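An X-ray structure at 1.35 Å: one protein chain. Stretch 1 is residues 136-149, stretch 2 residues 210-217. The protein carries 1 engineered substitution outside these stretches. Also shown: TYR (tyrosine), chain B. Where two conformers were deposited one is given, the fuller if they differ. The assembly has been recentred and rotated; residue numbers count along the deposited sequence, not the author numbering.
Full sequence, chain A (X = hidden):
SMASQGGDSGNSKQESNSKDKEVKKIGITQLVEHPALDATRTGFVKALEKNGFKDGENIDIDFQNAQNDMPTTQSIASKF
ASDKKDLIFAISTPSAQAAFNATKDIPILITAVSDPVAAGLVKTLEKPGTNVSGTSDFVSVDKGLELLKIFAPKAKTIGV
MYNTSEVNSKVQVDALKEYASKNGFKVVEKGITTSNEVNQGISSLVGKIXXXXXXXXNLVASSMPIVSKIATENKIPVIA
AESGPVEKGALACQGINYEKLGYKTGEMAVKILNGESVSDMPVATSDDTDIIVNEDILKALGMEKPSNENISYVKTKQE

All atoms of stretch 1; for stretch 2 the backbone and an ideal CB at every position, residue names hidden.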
ATOM      1  N   SER A 136       8.306  -5.394   0.334  1.00 11.04           N
ATOM      2  CA  SER A 136       7.050  -5.491  -0.448  1.00 11.11           C
ATOM      3  C   SER A 136       5.930  -5.612   0.535  1.00 11.88           C
ATOM      4  O   SER A 136       5.970  -6.343   1.520  1.00 12.84           O
ATOM      5  CB  SER A 136       7.155  -6.686  -1.357  1.00 12.27           C
ATOM      6  OG  SER A 136       5.796  -7.004  -1.846  1.00 13.67           O
ATOM      7  N   ASP A 137       4.795  -4.937   0.178  1.00 12.33           N
ATOM      8  CA  ASP A 137       3.547  -5.032   0.930  1.00 11.95           C
ATOM      9  C   ASP A 137       2.611  -6.053   0.316  1.00 10.84           C
ATOM     10  O   ASP A 137       1.369  -5.934   0.511  1.00 12.91           O
ATOM     11  CB  ASP A 137       2.846  -3.687   1.135  1.00 11.99           C
ATOM     12  CG  ASP A 137       2.347  -3.040  -0.171  1.00 11.34           C
ATOM     13  OD1 ASP A 137       2.800  -3.462  -1.239  1.00 12.63           O
ATOM     14  OD2 ASP A 137       1.560  -2.060  -0.010  1.00 12.52           O
ATOM     15  N   PHE A 138       3.120  -7.046  -0.378  1.00 10.93           N
ATOM     16  CA  PHE A 138       2.294  -8.167  -0.823  1.00 11.71           C
ATOM     17  C   PHE A 138       1.486  -8.744   0.305  1.00 12.41           C
ATOM     18  O   PHE A 138       1.977  -9.003   1.414  1.00 14.07           O
ATOM     19  CB  PHE A 138       3.131  -9.295  -1.437  1.00 13.61           C
ATOM     20  CG  PHE A 138       2.291 -10.480  -1.780  1.00 13.35           C
ATOM     21  CD1 PHE A 138       1.524 -10.462  -2.923  1.00 15.83           C
ATOM     22  CD2 PHE A 138       2.171 -11.537  -0.918  1.00 17.23           C
ATOM     23  CE1 PHE A 138       0.654 -11.521  -3.208  1.00 18.26           C
ATOM     24  CE2 PHE A 138       1.319 -12.595  -1.178  1.00 20.56           C
ATOM     25  CZ  PHE A 138       0.568 -12.587  -2.321  1.00 20.72           C
ATOM     26  N   VAL A 139       0.182  -8.972   0.040  1.00 12.20           N
ATOM     27  CA  VAL A 139      -0.707  -9.690   0.914  1.00 13.27           C
ATOM     28  C   VAL A 139      -1.653 -10.499   0.062  1.00 12.57           C
ATOM     29  O   VAL A 139      -2.054 -10.014  -0.996  1.00 15.17           O
ATOM     30  CB  VAL A 139      -1.484  -8.732   1.861  1.00 14.06           C
ATOM     31  CG1 VAL A 139      -2.432  -7.736   1.121  1.00 13.85           C
ATOM     32  CG2 VAL A 139      -2.179  -9.505   2.980  1.00 13.88           C
ATOM     33  N   SER A 140      -1.983 -11.707   0.484  1.00 14.24           N
ATOM     34  CA  SER A 140      -2.933 -12.485  -0.354  0.70 15.00           C
ATOM     35  C   SER A 140      -4.354 -11.935  -0.299  1.00 14.12           C
ATOM     36  O   SER A 140      -4.798 -11.414   0.705  1.00 14.45           O
ATOM     37  CB  SER A 140      -2.944 -13.965  -0.007  0.70 18.08           C
ATOM     38  OG  SER A 140      -3.585 -14.162   1.236  0.70 18.98           O
ATOM     39  N   VAL A 141      -5.055 -12.063  -1.443  1.00 15.21           N
ATOM     40  CA  VAL A 141      -6.467 -11.622  -1.487  1.00 15.11           C
ATOM     41  C   VAL A 141      -7.280 -12.445  -0.500  1.00 14.66           C
ATOM     42  O   VAL A 141      -8.274 -11.987   0.048  1.00 15.36           O
ATOM     43  CB  VAL A 141      -7.109 -11.718  -2.893  1.00 17.49           C
ATOM     44  CG1 VAL A 141      -6.461 -10.755  -3.854  1.00 24.07           C
ATOM     45  CG2 VAL A 141      -7.157 -13.144  -3.452  1.00 18.19           C
ATOM     46  N   ASP A 142      -6.811 -13.666  -0.237  1.00 14.34           N
ATOM     47  CA  ASP A 142      -7.514 -14.572   0.652  1.00 16.66           C
ATOM     48  C   ASP A 142      -7.696 -13.987   2.039  1.00 14.83           C
ATOM     49  O   ASP A 142      -8.674 -14.262   2.697  1.00 16.02           O
ATOM     50  CB  ASP A 142      -6.769 -15.922   0.788  1.00 18.56           C
ATOM     51  CG  ASP A 142      -6.468 -16.593  -0.561  1.00 20.41           C
ATOM     52  OD1 ASP A 142      -5.872 -15.983  -1.478  1.00 25.74           O
ATOM     53  OD2 ASP A 142      -6.776 -17.777  -0.706  1.00 33.35           O
ATOM     54  N   LYS A 143      -6.748 -13.179   2.499  1.00 15.69           N
ATOM     55  CA  LYS A 143      -6.836 -12.632   3.853  1.00 16.05           C
ATOM     56  C   LYS A 143      -8.048 -11.741   4.042  1.00 16.80           C
ATOM     57  O   LYS A 143      -8.729 -11.807   5.030  1.00 17.10           O
ATOM     58  CB  LYS A 143      -5.556 -11.860   4.211  1.00 15.86           C
ATOM     59  CG  LYS A 143      -4.326 -12.770   4.318  1.00 21.17           C
ATOM     60  CD  LYS A 143      -4.364 -13.651   5.555  1.00 23.47           C
ATOM     61  CE  LYS A 143      -3.041 -14.410   5.730  1.00 30.36           C
ATOM     62  NZ  LYS A 143      -3.148 -15.278   6.929  1.00 38.60           N
ATOM     63  N   GLY A 144      -8.275 -10.863   3.097  1.00 15.52           N
ATOM     64  CA  GLY A 144      -9.474 -10.042   3.157  1.00 16.10           C
ATOM     65  C   GLY A 144     -10.753 -10.810   2.876  1.00 15.04           C
ATOM     66  O   GLY A 144     -11.768 -10.609   3.556  1.00 16.54           O
ATOM     67  N   LEU A 145     -10.712 -11.718   1.910  1.00 15.48           N
ATOM     68  CA  LEU A 145     -11.912 -12.454   1.531  1.00 15.22           C
ATOM     69  C   LEU A 145     -12.377 -13.448   2.609  1.00 16.17           C
ATOM     70  O   LEU A 145     -13.553 -13.763   2.672  1.00 17.55           O
ATOM     71  CB  LEU A 145     -11.731 -13.063   0.137  1.00 18.26           C
ATOM     72  CG  LEU A 145     -11.543 -11.996  -0.964  1.00 21.40           C
ATOM     73  CD1 LEU A 145     -11.336 -12.640  -2.319  1.00 24.71           C
ATOM     74  CD2 LEU A 145     -12.624 -10.939  -1.022  1.00 23.56           C
ATOM     75  N   GLU A 146     -11.471 -13.885   3.477  1.00 18.91           N
ATOM     76  CA  GLU A 146     -11.789 -14.634   4.736  1.00 20.96           C
ATOM     77  C   GLU A 146     -12.828 -13.925   5.583  1.00 17.17           C
ATOM     78  O   GLU A 146     -13.629 -14.561   6.267  1.00 19.85           O
ATOM     79  CB  GLU A 146     -10.497 -14.857   5.630  1.00 24.89           C
ATOM     80  CG  GLU A 146      -9.634 -16.032   5.229  1.00 28.36           C
ATOM     81  CD  GLU A 146      -8.288 -16.133   5.967  1.00 34.86           C
ATOM     82  OE1 GLU A 146      -8.183 -15.715   7.161  1.00 36.15           O
ATOM     83  OE2 GLU A 146      -7.329 -16.648   5.347  1.00 45.65           O
ATOM     84  N   LEU A 147     -12.816 -12.598   5.532  1.00 15.33           N
ATOM     85  CA  LEU A 147     -13.712 -11.804   6.332  1.00 16.10           C
ATOM     86  C   LEU A 147     -15.156 -11.822   5.849  1.00 16.57           C
ATOM     87  O   LEU A 147     -16.042 -11.445   6.592  1.00 19.69           O
ATOM     88  CB  LEU A 147     -13.195 -10.375   6.444  1.00 15.93           C
ATOM     89  CG  LEU A 147     -11.762 -10.226   7.036  1.00 15.37           C
ATOM     90  CD1 LEU A 147     -11.492  -8.743   7.066  1.00 17.54           C
ATOM     91  CD2 LEU A 147     -11.652 -10.894   8.406  1.00 17.68           C
ATOM     92  N   LEU A 148     -15.394 -12.266   4.618  1.00 16.77           N
ATOM     93  CA  LEU A 148     -16.765 -12.423   4.152  1.00 17.77           C
ATOM     94  C   LEU A 148     -17.548 -13.391   5.020  1.00 19.12           C
ATOM     95  O   LEU A 148     -18.732 -13.173   5.250  1.00 19.84           O
ATOM     96  CB  LEU A 148     -16.769 -12.847   2.695  1.00 18.99           C
ATOM     97  CG  LEU A 148     -16.197 -11.877   1.681  1.00 22.63           C
ATOM     98  CD1 LEU A 148     -16.235 -12.466   0.268  1.00 26.81           C
ATOM     99  CD2 LEU A 148     -16.856 -10.506   1.750  1.00 28.18           C
ATOM    100  N   LYS A 149     -16.909 -14.433   5.547  1.00 20.99           N
ATOM    101  CA  LYS A 149     -17.619 -15.376   6.431  1.00 24.97           C
ATOM    102  C   LYS A 149     -18.203 -14.672   7.640  1.00 24.07           C
ATOM    103  O   LYS A 149     -19.204 -15.108   8.209  1.00 26.86           O
ATOM    104  CB  LYS A 149     -16.679 -16.450   6.975  1.00 28.81           C
ATOM    105  CG  LYS A 149     -16.122 -17.399   5.958  1.00 34.53           C
ATOM    106  CD  LYS A 149     -15.404 -18.551   6.624  1.00 38.84           C
ATOM    107  CE  LYS A 149     -16.291 -19.328   7.585  1.00 44.33           C
ATOM    108  NZ  LYS A 149     -15.740 -20.698   7.808  1.00 44.84           N
ATOM    109  N   UNK A 210     -22.364  -7.162  -3.879  1.00 14.72           N
ATOM    110  CA  UNK A 210     -22.733  -7.438  -2.517  1.00 15.28           C
ATOM    111  C   UNK A 210     -21.684  -6.849  -1.537  1.00 14.62           C
ATOM    112  O   UNK A 210     -22.010  -6.562  -0.373  1.00 20.38           O
ATOM    113  CB  UNK A 210     -22.884  -8.947  -2.316  1.00 15.28           C
ATOM    114  N   UNK A 211     -20.432  -6.755  -2.007  1.00 12.27           N
ATOM    115  CA  UNK A 211     -19.295  -6.288  -1.188  0.50 12.43           C
ATOM    116  C   UNK A 211     -18.289  -5.653  -2.144  1.00 11.47           C
ATOM    117  O   UNK A 211     -18.189  -6.049  -3.303  1.00 13.19           O
ATOM    118  CB  UNK A 211     -18.659  -7.428  -0.389  0.50 12.43           C
ATOM    119  N   UNK A 212     -17.573  -4.644  -1.636  1.00 11.57           N
ATOM    120  CA  UNK A 212     -16.465  -3.992  -2.359  1.00 10.55           C
ATOM    121  C   UNK A 212     -15.147  -4.445  -1.738  1.00 10.79           C
ATOM    122  O   UNK A 212     -15.053  -4.444  -0.498  1.00 13.69           O
ATOM    123  CB  UNK A 212     -16.589  -2.468  -2.314  1.00 10.55           C
ATOM    124  N   UNK A 213     -14.233  -4.857  -2.588  1.00 10.69           N
ATOM    125  CA  UNK A 213     -12.829  -5.130  -2.125  1.00 10.66           C
ATOM    126  C   UNK A 213     -11.943  -3.979  -2.577  1.00 11.70           C
ATOM    127  O   UNK A 213     -11.947  -3.601  -3.751  1.00 13.19           O
ATOM    128  CB  UNK A 213     -12.297  -6.455  -2.675  1.00 10.66           C
ATOM    129  N   UNK A 214     -11.152  -3.440  -1.642  1.00 12.19           N
ATOM    130  CA  UNK A 214     -10.221  -2.360  -1.957  1.00 11.51           C
ATOM    131  C   UNK A 214      -8.795  -2.909  -1.923  1.00 11.21           C
ATOM    132  O   UNK A 214      -8.243  -3.153  -0.819  1.00 13.28           O
ATOM    133  CB  UNK A 214     -10.380  -1.194  -0.979  1.00 11.51           C
ATOM    134  N   UNK A 215      -8.187  -3.094  -3.075  1.00 11.14           N
ATOM    135  CA  UNK A 215      -6.767  -3.500  -3.101  1.00 12.11           C
ATOM    136  C   UNK A 215      -5.896  -2.343  -2.613  1.00 11.39           C
ATOM    137  O   UNK A 215      -6.352  -1.271  -2.286  1.00 12.07           O
ATOM    138  CB  UNK A 215      -6.344  -3.928  -4.508  1.00 12.11           C
ATOM    139  N   UNK A 216      -4.586  -2.649  -2.509  1.00 10.98           N
ATOM    140  CA  UNK A 216      -3.614  -1.586  -2.211  1.00 11.20           C
ATOM    141  C   UNK A 216      -3.287  -0.732  -3.443  1.00 11.75           C
ATOM    142  O   UNK A 216      -2.277  -0.866  -4.099  1.00 13.20           O
ATOM    143  CB  UNK A 216      -2.326  -2.199  -1.656  1.00 11.20           C
ATOM    144  N   UNK A 217      -4.337   0.039  -3.825  1.00 12.29           N
ATOM    145  CA  UNK A 217      -4.363   0.966  -4.901  1.00  9.78           C
ATOM    146  C   UNK A 217      -4.286   2.395  -4.338  1.00 10.94           C
ATOM    147  O   UNK A 217      -5.061   2.780  -3.478  1.00 12.02           O
ATOM    148  CB  UNK A 217      -5.618   0.760  -5.752  1.00  9.78           C
TER
HETATM  149  N   TYR B 401       0.795  -1.331  -2.630  1.00 10.93           N
HETATM  150  CA  TYR B 401       0.821   0.046  -3.155  1.00 10.93           C
HETATM  151  C   TYR B 401       1.909   0.167  -4.210  1.00 11.51           C
HETATM  152  O   TYR B 401       2.177   1.282  -4.642  1.00 11.91           O
HETATM  153  CB  TYR B 401       0.854   1.111  -2.041  1.00 10.40           C
HETATM  154  CG  TYR B 401      -0.387   1.119  -1.212  1.00  9.31           C
HETATM  155  CD1 TYR B 401      -1.622   1.524  -1.798  1.00 10.39           C
HETATM  156  CD2 TYR B 401      -0.439   0.691   0.081  1.00 11.24           C
HETATM  157  CE1 TYR B 401      -2.784   1.457  -1.074  1.00 11.71           C
HETATM  158  CE2 TYR B 401      -1.598   0.622   0.823  1.00 10.99           C
HETATM  159  CZ  TYR B 401      -2.817   1.013   0.221  1.00 11.01           C
HETATM  160  OH  TYR B 401      -3.991   0.942   0.944  1.00 12.96           O
HETATM  161  OXT TYR B 401       2.420  -0.830  -4.676  1.00 11.69           O

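Position 210 lies beyond the reach of stretch 1: nothing there comes within 5.5 Å of its ideal CB, so many side chains would serve. It is D210, whose carboxylate is hydrogen-bonded elsewhere in the structure.

At 211 the backbone is extended (phi/psi -152/148) and CA-to-CB points toward stretch 1. The ideal CB already stands 4.2 Å from L148 CD2, and L148 offers only hydrocarbon, so a compact apolar side chain fits, with a beta-branched one well suited to the strand. The residue is V211, chi1 70° (p), given in one of two conformers; its CG2 meets L148 CD2 at 3.7 Å.

Position 212 is on the alternate side of the strand, out of reach. Stretch 1 sets no preference, and the residue is L212.

Position 213 points toward stretch 1 again, but with more room: its ideal CB is 4.8 Å from L145 CD2. Beyond lie the CA of G144, which has no side chain to fill the space, and the backbone at S140 and V141. A long aliphatic chain or an aromatic ring would suit, and a polar tip could use the carbonyls and amides at the helix start. The residue is Y213, chi1 -178° (t), chi2 79°. Its CD1 packs 4.1 Å from L145 CD2, and its ring edge faces G144, with CE1 4.4 Å from G144 CA. An ideal CB on residue 144 would lie 3.0 Å from Y213 CE1, a tight approach that glycine avoids. Y213 OH reaches 3.9 Å from V141 CA and hydrogen-bonds water 2 at 2.7 Å. That water donates to S140 O (2.8 Å) and accepts from G144 N (3.1 Å), linking the phenol to the helix start without a direct hydrogen bond.

Position 214 faces off the contact, and stretch 1 leaves its identity open; it is V214. At 215, phi -69° is compatible with proline among others, and CA-to-CB points sideways. P215 makes no contact with stretch 1.

Position 216 points toward stretch 1, with its ideal CB 4.2 Å from D137 OD2 and the ligand amino group nearby. A small polar side chain such as serine, threonine or asparagine is plausible. T216, chi1 65° (p), accepts from TYR N at OG1 (2.9 Å), while D137 OD2 accepts from the same nitrogen at 2.8 Å. Water 1 hydrogen-bonds T216 OG1 (2.7 Å) and donates to D137 O (2.9 Å).

Position 217 is out of reach of stretch 1. D217 caps a helix beginning just past the stretch.

Stretch 2 (210-217) DVLYVPTD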
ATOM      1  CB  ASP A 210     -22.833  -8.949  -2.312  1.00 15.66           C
ATOM      2  CG  ASP A 210     -23.882  -9.630  -3.224  1.00 17.79           C
ATOM      3  OD1 ASP A 210     -24.978  -9.038  -3.400  1.00 22.56           O
ATOM      4  OD2 ASP A 210     -23.621 -10.762  -3.733  1.00 20.68           O
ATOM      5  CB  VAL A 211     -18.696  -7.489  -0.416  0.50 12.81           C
ATOM      6  CG1 VAL A 211     -17.990  -8.456  -1.366  0.50 14.59           C
ATOM      7  CG2 VAL A 211     -17.701  -7.032   0.672  0.50 11.46           C
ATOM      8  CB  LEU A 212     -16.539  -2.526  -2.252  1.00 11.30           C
ATOM      9  CG  LEU A 212     -15.597  -1.762  -3.160  1.00 12.61           C
ATOM     10  CD1 LEU A 212     -15.949  -1.803  -4.624  1.00 14.45           C
ATOM     11  CD2 LEU A 212     -15.492  -0.321  -2.700  1.00 14.65           C
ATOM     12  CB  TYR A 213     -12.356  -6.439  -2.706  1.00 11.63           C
ATOM     13  CG  TYR A 213     -10.938  -6.819  -2.251  1.00 12.20           C
ATOM     14  CD1 TYR A 213     -10.718  -7.360  -1.004  1.00 13.58           C
ATOM     15  CD2 TYR A 213      -9.821  -6.610  -3.056  1.00 13.07           C
ATOM     16  CE1 TYR A 213      -9.406  -7.658  -0.586  1.00 15.02           C
ATOM     17  CE2 TYR A 213      -8.545  -6.941  -2.626  1.00 12.97           C
ATOM     18  CZ  TYR A 213      -8.403  -7.499  -1.416  1.00 12.46           C
ATOM     19  OH  TYR A 213      -7.075  -7.798  -0.994  1.00 14.14           O
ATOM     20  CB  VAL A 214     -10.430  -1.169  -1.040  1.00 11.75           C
ATOM     21  CG1 VAL A 214      -9.423  -0.053  -1.333  1.00 11.57           C
ATOM     22  CG2 VAL A 214     -11.870  -0.641  -1.142  1.00 13.30           C
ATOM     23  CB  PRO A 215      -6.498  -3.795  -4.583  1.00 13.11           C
ATOM     24  CG  PRO A 215      -7.662  -3.312  -5.327  1.00 16.62           C
ATOM     25  CD  PRO A 215      -8.670  -2.715  -4.428  1.00 14.04           C
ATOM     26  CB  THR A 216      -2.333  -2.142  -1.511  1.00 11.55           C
ATOM     27  OG1 THR A 216      -1.627  -2.986  -2.362  1.00 12.82           O
ATOM     28  CG2 THR A 216      -2.732  -2.810  -0.206  1.00 12.20           C
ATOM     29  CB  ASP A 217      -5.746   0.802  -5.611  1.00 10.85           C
ATOM     30  CG  ASP A 217      -5.874   1.694  -6.821  1.00 12.51           C
ATOM     31  OD1 ASP A 217      -6.232   2.891  -6.704  1.00 15.14           O
ATOM     32  OD2 ASP A 217      -5.612   1.170  -7.918  1.00 17.27           O
TER
HETATM   33  O   HOH W   1      -0.247  -5.243  -1.788  1.00 14.15           O
HETATM   34  O   HOH W   2      -6.495  -9.270   1.177  1.00 14.11           O
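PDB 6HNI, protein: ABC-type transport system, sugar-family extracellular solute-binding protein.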